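PDB 6N44: galectin, which binds beta-D-galactose as a lectin, probably recognising glycans, and has an anti-parasitic activity in sheep that depends on its oligomeric assembly. Local coordinates for residues A[60-65]-A[76-81]; A[38-43]-A[92-97]; A[32-37]-A[128-133]; A[49-54]-A[68-73]. One frame throughout, in Å; residues are numbered along the deposited sequence.

Interaction 1. Residues A[60-65]-A[76-81]; sequences DGIVVM and EQKLHT
The carboxylate of Glu76 has Val64 CG1 over one face, 3.5 Å from both CD and OE2. The amide of Gln77 is met by the methyl of Met65, whose CE is 3.7 Å from CD and from NE2. The bend of the methionine chain at chi3, -77°, brings CE there, while NE2 itself donates to the backbone O of Gln112.

The same CE also touches Leu79 CD2 at 3.7 Å. CD2 meets Val63 CG1 as well, so Leu79 CD2 links Val63 and Met65 into one apolar patch; the flexible, unbranched methionine can bend its methyl onto both the leucine and the Gln77 amide.

Beneath the side chains, the antiparallel strands are joined by the hydrogen-bonded pairs Val63-Leu79 and Met65-Gln77. The Leu79 N to Val63 O bond is 3.0 Å and lies in the carbonyl plane. Thr81 N instead approaches Gly61 O from above its plane, where the chain leaves a turn; Gly61 suits this place with its positive phi of 79°.

Glu76, a galactose-binding residue together with Arg55 and nearby Asn66, thus has one face of its carboxylate covered by a valine methyl. Ile62, Val64, Lys78 and His80 point to one face of the sheet, whereas Met65 and Leu79 point to the other, onto strand 108-114. Strand 62-69 is flanked by 52-59 on its other side, and 72-80 is the outermost strand of this sheet within the chain.

Interaction 2. Residues A[38-43]-A[92-97]; sequences LQVDFG and LQFLVL
Phe42 and Phe94 meet as a T-shaped pair across two strands that share no hydrogen bond and run in nearly the same direction, 21° apart, with axes 11.0 Å from each other. This is the interior of the galectin beta-sandwich: strand 37-43 belongs to one sheet, strand 90-97 to the other, and only side chains span the gap.

The edge of Phe42 is directed at the face of Phe94, the ring planes standing at 71° and the centroids 5.2 Å apart. Phe42 CE1 hangs over that face, displaced toward the rim, and CZ reaches back to Phe94 CB at 3.7 Å. Such an approach sets ring hydrogens against the pi cloud, and the large flat rings suit a place where side chains alone must span the two sheets.

The far end of the Phe94 ring reaches Val40 tip to tip, with CE1 3.9 Å from CG1. The short, branched Val40 meets the ring's end with both methyls, since CG1 and CG2 each lie near CE1 and CZ. Phe56 adds a second edge-to-face partner for Phe94.

On the outer sides the residues are polar or serve the dimer: Asp41 makes a salt bridge with galactose-binding Arg55, and Gln93 NE2 donates to Cys19 O of the second subunit. Farther along the core, two leucines complete the packing tip to tip, Leu38 CD2 lying 3.9 Å from Leu92 CD2.

Interaction 3. Residues A[32-37]-A[128-133]; sequences FGKNPE and RGDIVL
Asp130 reaches from the centre of an inverse gamma turn, between the last two strands of the galectin beta-sandwich, to the coil that leads into strand 37-43. Its CB packs on Pro36 CB at 3.6 Å, where the rigid proline offers a fixed apolar surface. CG, placed beside the backbone N by a chi1 of -53°, sets the carboxylate beside the N-H edge of the Pro36-Glu37 peptide. There OD2 accepts Glu37 N at 2.8 Å through its anti lone pair, the bond bent only to 159°. The other oxygen, OD1, faces Lys34, whose extended chain crosses the aspartate at about a right angle; at 3.8 Å from NZ the salt bridge is long.

Aspartate suits this place because its short arm can accept from Glu37 while its own backbone donates to the same residue: Asp130 N bonds to Glu37 O at 2.8 Å. The Glu37 side chain runs alongside, but its carboxylate is turned 87° against that of Asp130 and has a partner in Trp57 NE1.

The turn itself carries a weak bond from Ile131 N to Gly129 O. Gly129, having no side chain, lets the chains come close, its CA making a CH...O contact with Glu37 O at 3.2 Å.

Interaction 4. Residues A[49-54]-A[68-73]; sequences GGDIPF and LKDGSW
Leu68 lies beside Ile52 on the same face of the sheet, CB to CB 4.0 Å, and its CD2 presses against Gly50 O at 3.3 Å. Leu68 CB also sits over one face of the Trp73 indole, toward the rim, while Ile52 CD1 reaches CH2 of that ring at 4.1 Å. Leu68 thus backs one face of a tryptophan, with Ile52 touching it obliquely, close to galactose-binding Arg55 and Asn66; by analogy with other galectins, it is probably the ring against which the sugar packs.

Ile52 and Leu68 exchange two backbone hydrogen bonds as an antiparallel pair. Beyond them, residues 69 to 72 form a type I' turn, which suits Asp70 and Gly71 with their positive phi.

Asp51 ties this turn to its own loop. Its OD1 accepts Asp70 N at 2.7 Å, on the syn side and 20° out of the carboxylate plane. A water donates to OD1 and to Gly49 O, and accepts from Gly71 N at 2.9 Å, bridging the two loops.

Two donors therefore converge on OD1, although Asp70 OD1 lies only 4.2 Å away. Their hydrogen bonds probably offset the repulsion of the like charges and help keep Asp51 ionised.

How the interactions relate
Interaction 2 is the core of the sandwich, all apolar side chains and no hydrogen bond, because it joins two sheets; the other three lie at the surface and add backbone or side-chain hydrogen bonds to whatever apolar packing they have. Interactions 1 and 4 share strands 62-69 and 72-80: interaction 1 pairs the ends remote from their turn, interaction 4 joins that turn and the end of 62-69 to the start of 52-59, and they meet where Met65 CG packs on Phe54. Between them they flank the galactose site. Interaction 3, centred about 24 Å from the centre of interaction 4, secures the start of strand 37-43. That strand continues into interaction 2, with Gln39 probably hydrogen-bonded to Arg128 and Phe42 to Phe54.

Interaction 1. Residues A[60-65]-A[76-81]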
loop_
_atom_site.group_PDB
_atom_site.type_symbol
_atom_site.label_atom_id
_atom_site.label_comp_id
_atom_site.label_asym_id
_atom_site.label_seq_id
_atom_site.Cartn_x
_atom_site.Cartn_y
_atom_site.Cartn_z
ATOM N N ASP A 60 -25.486 -4.646 -4.218
ATOM C CA ASP A 60 -26.218 -5.860 -4.593
ATOM C C ASP A 60 -25.484 -6.668 -5.670
ATOM O O ASP A 60 -26.014 -6.950 -6.749
ATOM C CB ASP A 60 -27.633 -5.497 -5.051
ATOM C CG ASP A 60 -28.496 -6.719 -5.289
ATOM O OD1 ASP A 60 -29.333 -6.689 -6.212
ATOM O OD2 ASP A 60 -28.323 -7.711 -4.552
ATOM N N GLY A 61 -24.233 -7.023 -5.363
ATOM C CA GLY A 61 -23.429 -7.867 -6.221
ATOM C C GLY A 61 -22.779 -7.199 -7.415
ATOM O O GLY A 61 -22.157 -7.897 -8.226
ATOM N N ILE A 62 -22.881 -5.879 -7.557
ATOM C CA ILE A 62 -22.446 -5.189 -8.764
ATOM C C ILE A 62 -21.499 -4.049 -8.393
ATOM O O ILE A 62 -21.815 -3.228 -7.529
ATOM C CB ILE A 62 -23.654 -4.664 -9.561
ATOM C CG1 ILE A 62 -24.483 -5.844 -10.083
ATOM C CG2 ILE A 62 -23.218 -3.760 -10.690
ATOM C CD1 ILE A 62 -25.616 -5.421 -10.954
ATOM N N VAL A 63 -20.339 -4.004 -9.045
ATOM C CA VAL A 63 -19.400 -2.892 -8.927
ATOM C C VAL A 63 -19.483 -2.069 -10.203
ATOM O O VAL A 63 -19.374 -2.615 -11.306
ATOM C CB VAL A 63 -17.956 -3.389 -8.709
ATOM C CG1 VAL A 63 -16.963 -2.253 -8.947
ATOM C CG2 VAL A 63 -17.765 -4.024 -7.326
ATOM N N VAL A 64 -19.638 -0.757 -10.065
ATOM C CA VAL A 64 -19.477 0.157 -11.187
ATOM C C VAL A 64 -18.357 1.141 -10.859
ATOM O O VAL A 64 -18.346 1.734 -9.773
ATOM C CB VAL A 64 -20.786 0.900 -11.512
ATOM C CG1 VAL A 64 -20.570 1.844 -12.696
ATOM C CG2 VAL A 64 -21.899 -0.101 -11.805
ATOM N N MET A 65 -17.421 1.315 -11.790
ATOM C CA MET A 65 -16.356 2.301 -11.652
ATOM C C MET A 65 -16.384 3.246 -12.841
ATOM O O MET A 65 -16.603 2.815 -13.975
ATOM C CB MET A 65 -14.987 1.630 -11.544
ATOM C CG MET A 65 -14.881 0.693 -10.326
ATOM S SD MET A 65 -13.386 -0.303 -10.332
ATOM C CE MET A 65 -13.785 -1.568 -11.544
ATOM N N GLU A 76 -18.688 3.247 -18.224
ATOM C CA GLU A 76 -18.594 2.467 -16.996
ATOM C C GLU A 76 -17.736 1.224 -17.191
ATOM O O GLU A 76 -17.802 0.557 -18.225
ATOM C CB GLU A 76 -19.984 2.014 -16.528
ATOM C CG GLU A 76 -20.938 3.108 -16.186
ATOM C CD GLU A 76 -22.245 2.564 -15.642
ATOM O OE1 GLU A 76 -22.583 1.393 -15.942
ATOM O OE2 GLU A 76 -22.930 3.306 -14.907
ATOM N N GLN A 77 -16.955 0.896 -16.166
ATOM C CA GLN A 77 -16.373 -0.431 -16.016
ATOM C C GLN A 77 -17.211 -1.142 -14.958
ATOM O O GLN A 77 -17.230 -0.726 -13.796
ATOM C CB GLN A 77 -14.895 -0.359 -15.622
ATOM C CG GLN A 77 -14.245 -1.747 -15.539
ATOM C CD GLN A 77 -12.767 -1.721 -15.138
ATOM O OE1 GLN A 77 -12.073 -0.705 -15.275
ATOM N NE2 GLN A 77 -12.289 -2.848 -14.632
ATOM N N LYS A 78 -17.924 -2.201 -15.360
ATOM C CA LYS A 78 -18.919 -2.835 -14.503
ATOM C C LYS A 78 -18.638 -4.323 -14.359
ATOM O O LYS A 78 -18.318 -4.988 -15.344
ATOM C CB LYS A 78 -20.338 -2.635 -15.059
ATOM C CG LYS A 78 -21.356 -3.564 -14.426
ATOM C CD LYS A 78 -22.718 -3.509 -15.124
ATOM C CE LYS A 78 -23.444 -2.206 -14.840
ATOM N NZ LYS A 78 -24.924 -2.335 -15.032
ATOM N N LEU A 79 -18.784 -4.857 -13.140
ATOM C CA LEU A 79 -18.550 -6.280 -12.924
ATOM C C LEU A 79 -19.409 -6.794 -11.780
ATOM O O LEU A 79 -20.016 -6.026 -11.028
ATOM C CB LEU A 79 -17.073 -6.580 -12.633
ATOM C CG LEU A 79 -16.554 -5.980 -11.328
ATOM C CD1 LEU A 79 -15.549 -6.908 -10.658
ATOM C CD2 LEU A 79 -15.929 -4.635 -11.620
ATOM N N HIS A 80 -19.445 -8.119 -11.658
ATOM C CA HIS A 80 -20.127 -8.816 -10.579
ATOM C C HIS A 80 -19.107 -9.348 -9.582
ATOM O O HIS A 80 -18.031 -9.812 -9.968
ATOM C CB HIS A 80 -20.964 -9.988 -11.104
ATOM C CG HIS A 80 -22.041 -9.584 -12.060
ATOM N ND1 HIS A 80 -23.379 -9.612 -11.728
ATOM C CD2 HIS A 80 -21.981 -9.147 -13.342
ATOM C CE1 HIS A 80 -24.095 -9.211 -12.763
ATOM N NE2 HIS A 80 -23.271 -8.923 -13.755
ATOM N N THR A 81 -19.450 -9.290 -8.301
ATOM C CA THR A 81 -18.600 -9.870 -7.278
ATOM C C THR A 81 -19.471 -10.314 -6.119
ATOM O O THR A 81 -20.539 -9.748 -5.868
ATOM C CB THR A 81 -17.519 -8.889 -6.787
ATOM O OG1 THR A 81 -16.759 -9.503 -5.742
ATOM C CG2 THR A 81 -18.150 -7.620 -6.245
#

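Interaction 2. Residues A[38-43]-A[92-97]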
loop_
_atom_site.group_PDB
_atom_site.type_symbol
_atom_site.label_atom_id
_atom_site.label_comp_id
_atom_site.label_asym_id
_atom_site.label_seq_id
_atom_site.Cartn_x
_atom_site.Cartn_y
_atom_site.Cartn_z
ATOM N N LEU A 38 -22.433 1.181 -1.329
ATOM C CA LEU A 38 -21.128 1.656 -0.899
ATOM C C LEU A 38 -20.541 2.500 -2.021
ATOM O O LEU A 38 -20.611 2.115 -3.192
ATOM C CB LEU A 38 -20.203 0.463 -0.563
ATOM C CG LEU A 38 -18.708 0.743 -0.448
ATOM C CD1 LEU A 38 -18.424 1.728 0.700
ATOM C CD2 LEU A 38 -17.976 -0.573 -0.249
ATOM N N GLN A 39 -19.966 3.650 -1.674
ATOM C CA GLN A 39 -19.429 4.543 -2.692
ATOM C C GLN A 39 -18.143 5.195 -2.204
ATOM O O GLN A 39 -18.128 5.795 -1.125
ATOM C CB GLN A 39 -20.441 5.630 -3.073
ATOM C CG GLN A 39 -19.908 6.526 -4.179
ATOM C CD GLN A 39 -20.974 7.445 -4.696
ATOM O OE1 GLN A 39 -21.836 7.026 -5.464
ATOM N NE2 GLN A 39 -20.948 8.694 -4.255
ATOM N N VAL A 40 -17.074 5.082 -2.991
ATOM C CA VAL A 40 -15.779 5.683 -2.652
ATOM C C VAL A 40 -15.341 6.580 -3.801
ATOM O O VAL A 40 -15.187 6.114 -4.937
ATOM C CB VAL A 40 -14.690 4.635 -2.355
ATOM C CG1 VAL A 40 -13.367 5.336 -2.005
ATOM C CG2 VAL A 40 -15.112 3.701 -1.221
ATOM N N ASP A 41 -15.111 7.854 -3.499
ATOM C CA ASP A 41 -14.705 8.838 -4.494
ATOM C C ASP A 41 -13.270 9.260 -4.213
ATOM O O ASP A 41 -12.968 9.781 -3.132
ATOM C CB ASP A 41 -15.615 10.075 -4.490
ATOM C CG ASP A 41 -16.938 9.836 -5.215
ATOM O OD1 ASP A 41 -17.102 8.745 -5.799
ATOM O OD2 ASP A 41 -17.811 10.743 -5.215
ATOM N N PHE A 42 -12.403 9.042 -5.192
ATOM C CA PHE A 42 -11.124 9.739 -5.270
ATOM C C PHE A 42 -11.390 10.964 -6.136
ATOM O O PHE A 42 -11.364 10.893 -7.368
ATOM C CB PHE A 42 -10.046 8.839 -5.862
ATOM C CG PHE A 42 -9.671 7.659 -4.985
ATOM C CD1 PHE A 42 -10.498 6.553 -4.881
ATOM C CD2 PHE A 42 -8.479 7.662 -4.272
ATOM C CE1 PHE A 42 -10.131 5.460 -4.083
ATOM C CE2 PHE A 42 -8.121 6.586 -3.467
ATOM C CZ PHE A 42 -8.944 5.483 -3.378
ATOM N N GLY A 43 -11.698 12.093 -5.487
ATOM C CA GLY A 43 -12.153 13.288 -6.165
ATOM C C GLY A 43 -11.132 14.420 -6.134
ATOM O O GLY A 43 -10.123 14.375 -5.427
ATOM N N LEU A 92 -11.832 -3.229 2.624
ATOM C CA LEU A 92 -11.719 -2.785 1.246
ATOM C C LEU A 92 -10.426 -1.988 1.101
ATOM O O LEU A 92 -10.215 -1.002 1.824
ATOM C CB LEU A 92 -12.939 -1.952 0.857
ATOM C CG LEU A 92 -12.888 -1.128 -0.428
ATOM C CD1 LEU A 92 -12.780 -2.016 -1.680
ATOM C CD2 LEU A 92 -14.121 -0.244 -0.492
ATOM N N GLN A 93 -9.564 -2.414 0.176
ATOM C CA GLN A 93 -8.283 -1.754 -0.065
ATOM C C GLN A 93 -8.208 -1.208 -1.480
ATOM O O GLN A 93 -8.519 -1.924 -2.442
ATOM C CB GLN A 93 -7.109 -2.715 0.132
ATOM C CG GLN A 93 -6.774 -3.047 1.562
ATOM C CD GLN A 93 -5.697 -4.108 1.612
ATOM O OE1 GLN A 93 -5.945 -5.274 1.268
ATOM N NE2 GLN A 93 -4.474 -3.703 1.981
ATOM N N PHE A 94 -7.730 0.031 -1.608
ATOM C CA PHE A 94 -7.354 0.600 -2.893
ATOM C C PHE A 94 -5.854 0.816 -2.900
ATOM O O PHE A 94 -5.304 1.457 -1.999
ATOM C CB PHE A 94 -8.070 1.933 -3.177
ATOM C CG PHE A 94 -9.562 1.816 -3.262
ATOM C CD1 PHE A 94 -10.343 1.929 -2.120
ATOM C CD2 PHE A 94 -10.182 1.590 -4.475
ATOM C CE1 PHE A 94 -11.735 1.827 -2.180
ATOM C CE2 PHE A 94 -11.575 1.482 -4.556
ATOM C CZ PHE A 94 -12.356 1.605 -3.400
ATOM N N LEU A 95 -5.205 0.290 -3.921
ATOM C CA LEU A 95 -3.779 0.457 -4.136
ATOM C C LEU A 95 -3.590 1.356 -5.345
ATOM O O LEU A 95 -3.995 0.987 -6.449
ATOM C CB LEU A 95 -3.123 -0.905 -4.359
ATOM C CG LEU A 95 -1.607 -0.924 -4.469
ATOM C CD1 LEU A 95 -0.962 -0.288 -3.236
ATOM C CD2 LEU A 95 -1.162 -2.382 -4.664
ATOM N N VAL A 96 -3.001 2.533 -5.138
ATOM C CA VAL A 96 -2.740 3.457 -6.237
ATOM C C VAL A 96 -1.337 3.182 -6.778
ATOM O O VAL A 96 -0.339 3.291 -6.055
ATOM C CB VAL A 96 -2.897 4.923 -5.799
ATOM C CG1 VAL A 96 -2.830 5.837 -7.000
ATOM C CG2 VAL A 96 -4.218 5.121 -5.053
ATOM N N LEU A 97 -1.264 2.794 -8.039
ATOM C CA LEU A 97 -0.002 2.571 -8.736
ATOM C C LEU A 97 0.121 3.558 -9.886
ATOM O O LEU A 97 -0.804 4.313 -10.177
ATOM C CB LEU A 97 0.107 1.140 -9.267
ATOM C CG LEU A 97 0.108 -0.062 -8.301
ATOM C CD1 LEU A 97 0.611 0.281 -6.899
ATOM C CD2 LEU A 97 -1.178 -0.852 -8.246
#

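Interaction 3. Residues A[32-37]-A[128-133]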
loop_
_atom_site.group_PDB
_atom_site.type_symbol
_atom_site.label_atom_id
_atom_site.label_comp_id
_atom_site.label_asym_id
_atom_site.label_seq_id
_atom_site.Cartn_x
_atom_site.Cartn_y
_atom_site.Cartn_z
ATOM N N PHE A 32 -34.035 0.357 5.407
ATOM C CA PHE A 32 -35.458 0.176 5.150
ATOM C C PHE A 32 -35.742 0.250 3.654
ATOM O O PHE A 32 -35.543 1.300 3.036
ATOM C CB PHE A 32 -36.260 1.244 5.917
ATOM C CG PHE A 32 -37.754 0.985 5.986
ATOM C CD1 PHE A 32 -38.285 -0.245 5.606
ATOM C CD2 PHE A 32 -38.627 1.983 6.431
ATOM C CE1 PHE A 32 -39.660 -0.476 5.673
ATOM C CE2 PHE A 32 -40.011 1.765 6.497
ATOM C CZ PHE A 32 -40.523 0.529 6.123
ATOM N N GLY A 33 -36.164 -0.863 3.057
ATOM C CA GLY A 33 -36.706 -0.838 1.709
ATOM C C GLY A 33 -35.728 -0.636 0.571
ATOM O O GLY A 33 -36.142 -0.206 -0.511
ATOM N N LYS A 34 -34.443 -0.930 0.764
ATOM C CA LYS A 34 -33.504 -0.881 -0.354
ATOM C C LYS A 34 -32.267 -1.697 -0.012
ATOM O O LYS A 34 -32.010 -2.018 1.150
ATOM C CB LYS A 34 -33.093 0.552 -0.711
ATOM C CG LYS A 34 -32.269 1.238 0.373
ATOM C CD LYS A 34 -31.669 2.554 -0.126
ATOM C CE LYS A 34 -31.385 3.499 1.040
ATOM N NZ LYS A 34 -30.844 4.820 0.604
ATOM N N ASN A 35 -31.518 -2.026 -1.040
ATOM C CA ASN A 35 -30.251 -2.708 -0.840
ATOM C C ASN A 35 -29.171 -1.687 -0.491
ATOM O O ASN A 35 -29.098 -0.630 -1.125
ATOM C CB ASN A 35 -29.846 -3.483 -2.091
ATOM C CG ASN A 35 -30.827 -4.582 -2.436
ATOM O OD1 ASN A 35 -31.227 -4.738 -3.590
ATOM N ND2 ASN A 35 -31.231 -5.344 -1.432
ATOM N N PRO A 36 -28.323 -1.986 0.494
ATOM C CA PRO A 36 -27.266 -1.038 0.891
ATOM C C PRO A 36 -26.270 -0.768 -0.237
ATOM O O PRO A 36 -25.906 -1.663 -0.999
ATOM C CB PRO A 36 -26.593 -1.749 2.065
ATOM C CG PRO A 36 -26.826 -3.240 1.767
ATOM C CD PRO A 36 -28.237 -3.261 1.227
ATOM N N GLU A 37 -25.816 0.478 -0.328
ATOM C CA GLU A 37 -24.821 0.889 -1.310
ATOM C C GLU A 37 -23.535 1.300 -0.607
ATOM O O GLU A 37 -23.547 1.727 0.549
ATOM C CB GLU A 37 -25.318 2.076 -2.146
ATOM C CG GLU A 37 -26.759 1.977 -2.577
ATOM C CD GLU A 37 -27.161 3.014 -3.629
ATOM O OE1 GLU A 37 -26.392 3.978 -3.867
ATOM O OE2 GLU A 37 -28.250 2.856 -4.237
ATOM N N ARG A 128 -18.725 6.829 1.626
ATOM C CA ARG A 128 -20.104 6.954 2.088
ATOM C C ARG A 128 -20.907 5.734 1.654
ATOM O O ARG A 128 -20.444 4.897 0.872
ATOM C CB ARG A 128 -20.754 8.226 1.548
ATOM C CG ARG A 128 -20.900 8.253 0.039
ATOM C CD ARG A 128 -21.609 9.548 -0.401
ATOM N NE ARG A 128 -20.787 10.728 -0.137
ATOM C CZ ARG A 128 -21.272 11.944 0.106
ATOM N NH1 ARG A 128 -22.587 12.150 0.122
ATOM N NH2 ARG A 128 -20.443 12.957 0.344
ATOM N N GLY A 129 -22.129 5.655 2.162
ATOM C CA GLY A 129 -23.065 4.628 1.762
ATOM C C GLY A 129 -23.898 4.154 2.937
ATOM O O GLY A 129 -23.887 4.728 4.026
ATOM N N ASP A 130 -24.643 3.079 2.706
ATOM C CA ASP A 130 -25.397 2.430 3.778
ATOM C C ASP A 130 -24.466 1.511 4.569
ATOM O O ASP A 130 -24.520 0.281 4.491
ATOM C CB ASP A 130 -26.580 1.685 3.182
ATOM C CG ASP A 130 -27.410 2.580 2.304
ATOM O OD1 ASP A 130 -28.081 3.474 2.871
ATOM O OD2 ASP A 130 -27.355 2.420 1.064
ATOM N N ILE A 131 -23.584 2.141 5.351
ATOM C CA ILE A 131 -22.503 1.419 6.008
ATOM C C ILE A 131 -22.285 1.952 7.415
ATOM O O ILE A 131 -22.565 3.116 7.715
ATOM C CB ILE A 131 -21.180 1.517 5.196
ATOM C CG1 ILE A 131 -20.756 2.975 5.032
ATOM C CG2 ILE A 131 -21.318 0.867 3.826
ATOM C CD1 ILE A 131 -19.372 3.142 4.397
ATOM N N VAL A 132 -21.772 1.084 8.280
ATOM C CA VAL A 132 -21.069 1.512 9.483
ATOM C C VAL A 132 -19.578 1.481 9.164
ATOM O O VAL A 132 -19.019 0.421 8.852
ATOM C CB VAL A 132 -21.410 0.638 10.698
ATOM C CG1 VAL A 132 -20.610 1.112 11.923
ATOM C CG2 VAL A 132 -22.909 0.712 10.997
ATOM N N LEU A 133 -18.950 2.653 9.206
ATOM C CA LEU A 133 -17.551 2.822 8.836
ATOM C C LEU A 133 -16.722 2.859 10.114
ATOM O O LEU A 133 -16.936 3.730 10.964
ATOM C CB LEU A 133 -17.366 4.110 8.036
ATOM C CG LEU A 133 -15.935 4.487 7.634
ATOM C CD1 LEU A 133 -15.387 3.508 6.606
ATOM C CD2 LEU A 133 -15.901 5.904 7.089
#

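Interaction 4. Residues A[49-54]-A[68-73]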
loop_
_atom_site.group_PDB
_atom_site.type_symbol
_atom_site.label_atom_id
_atom_site.label_comp_id
_atom_site.label_asym_id
_atom_site.label_seq_id
_atom_site.Cartn_x
_atom_site.Cartn_y
_atom_site.Cartn_z
ATOM N N GLY A 49 -19.962 18.806 -8.374
ATOM C CA GLY A 49 -19.780 18.509 -9.780
ATOM C C GLY A 49 -18.374 18.703 -10.307
ATOM O O GLY A 49 -18.179 18.646 -11.527
ATOM N N GLY A 50 -17.386 18.948 -9.433
ATOM C CA GLY A 50 -15.995 18.926 -9.846
ATOM C C GLY A 50 -15.558 17.532 -10.276
ATOM O O GLY A 50 -16.258 16.538 -10.084
ATOM N N ASP A 51 -14.368 17.460 -10.869
ATOM C CA ASP A 51 -13.909 16.208 -11.457
ATOM C C ASP A 51 -13.786 15.112 -10.403
ATOM O O ASP A 51 -13.467 15.373 -9.239
ATOM C CB ASP A 51 -12.568 16.409 -12.165
ATOM C CG ASP A 51 -12.703 17.198 -13.466
ATOM O OD1 ASP A 51 -13.805 17.189 -14.057
ATOM O OD2 ASP A 51 -11.705 17.812 -13.904
ATOM N N ILE A 52 -14.093 13.883 -10.810
ATOM C CA ILE A 52 -13.872 12.710 -9.975
ATOM C C ILE A 52 -13.064 11.720 -10.800
ATOM O O ILE A 52 -13.626 10.945 -11.592
ATOM C CB ILE A 52 -15.183 12.078 -9.472
ATOM C CG1 ILE A 52 -16.005 13.094 -8.673
ATOM C CG2 ILE A 52 -14.875 10.807 -8.620
ATOM C CD1 ILE A 52 -17.327 12.519 -8.120
ATOM N N PRO A 53 -11.744 11.733 -10.648
ATOM C CA PRO A 53 -10.898 10.759 -11.348
ATOM C C PRO A 53 -11.327 9.311 -11.176
ATOM O O PRO A 53 -11.184 8.521 -12.120
ATOM C CB PRO A 53 -9.521 11.017 -10.724
ATOM C CG PRO A 53 -9.550 12.474 -10.411
ATOM C CD PRO A 53 -10.957 12.742 -9.929
ATOM N N PHE A 54 -11.850 8.922 -10.011
ATOM C CA PHE A 54 -12.161 7.510 -9.792
ATOM C C PHE A 54 -13.273 7.395 -8.759
ATOM O O PHE A 54 -13.069 7.710 -7.580
ATOM C CB PHE A 54 -10.912 6.746 -9.353
ATOM C CG PHE A 54 -11.159 5.304 -8.995
ATOM C CD1 PHE A 54 -12.003 4.511 -9.763
ATOM C CD2 PHE A 54 -10.518 4.728 -7.893
ATOM C CE1 PHE A 54 -12.208 3.173 -9.445
ATOM C CE2 PHE A 54 -10.736 3.385 -7.551
ATOM C CZ PHE A 54 -11.582 2.610 -8.330
ATOM N N LEU A 68 -15.612 11.114 -13.725
ATOM C CA LEU A 68 -16.346 12.334 -14.035
ATOM C C LEU A 68 -15.327 13.382 -14.457
ATOM O O LEU A 68 -14.517 13.828 -13.637
ATOM C CB LEU A 68 -17.154 12.816 -12.831
ATOM C CG LEU A 68 -17.874 14.155 -13.073
ATOM C CD1 LEU A 68 -19.016 14.001 -14.081
ATOM C CD2 LEU A 68 -18.388 14.751 -11.777
ATOM N N LYS A 69 -15.368 13.776 -15.730
ATOM C CA LYS A 69 -14.430 14.745 -16.289
ATOM C C LYS A 69 -15.219 15.867 -16.955
ATOM O O LYS A 69 -15.935 15.624 -17.930
ATOM C CB LYS A 69 -13.501 14.071 -17.299
ATOM C CG LYS A 69 -12.730 15.042 -18.178
ATOM C CD LYS A 69 -11.392 14.446 -18.569
ATOM C CE LYS A 69 -10.742 15.158 -19.750
ATOM N NZ LYS A 69 -9.782 14.233 -20.429
ATOM N N ASP A 70 -15.096 17.083 -16.423
ATOM C CA ASP A 70 -15.770 18.271 -16.948
ATOM C C ASP A 70 -17.271 18.035 -17.099
ATOM O O ASP A 70 -17.853 18.187 -18.174
ATOM C CB ASP A 70 -15.149 18.712 -18.274
ATOM C CG ASP A 70 -13.729 19.201 -18.111
ATOM O OD1 ASP A 70 -13.483 20.000 -17.177
ATOM O OD2 ASP A 70 -12.862 18.770 -18.904
ATOM N N GLY A 71 -17.891 17.658 -15.986
ATOM C CA GLY A 71 -19.316 17.433 -15.958
ATOM C C GLY A 71 -19.801 16.195 -16.676
ATOM O O GLY A 71 -21.009 15.942 -16.674
ATOM N N SER A 72 -18.921 15.400 -17.278
ATOM C CA SER A 72 -19.347 14.236 -18.050
ATOM C C SER A 72 -18.839 12.947 -17.411
ATOM O O SER A 72 -17.630 12.786 -17.211
ATOM C CB SER A 72 -18.854 14.343 -19.497
ATOM O OG SER A 72 -19.251 13.207 -20.251
ATOM N N TRP A 73 -19.755 12.022 -17.113
ATOM C CA TRP A 73 -19.362 10.667 -16.744
ATOM C C TRP A 73 -18.966 9.894 -17.996
ATOM O O TRP A 73 -19.580 10.049 -19.054
ATOM C CB TRP A 73 -20.491 9.927 -16.013
ATOM C CG TRP A 73 -20.706 10.357 -14.593
ATOM C CD1 TRP A 73 -21.722 11.136 -14.118
ATOM C CD2 TRP A 73 -19.881 10.041 -13.457
ATOM N NE1 TRP A 73 -21.590 11.318 -12.762
ATOM C CE2 TRP A 73 -20.464 10.664 -12.332
ATOM C CE3 TRP A 73 -18.710 9.290 -13.284
ATOM C CZ2 TRP A 73 -19.914 10.567 -11.049
ATOM C CZ3 TRP A 73 -18.161 9.193 -12.006
ATOM C CH2 TRP A 73 -18.769 9.829 -10.904
HETATM O O HOH W 1 -16.529 17.745 -13.384
#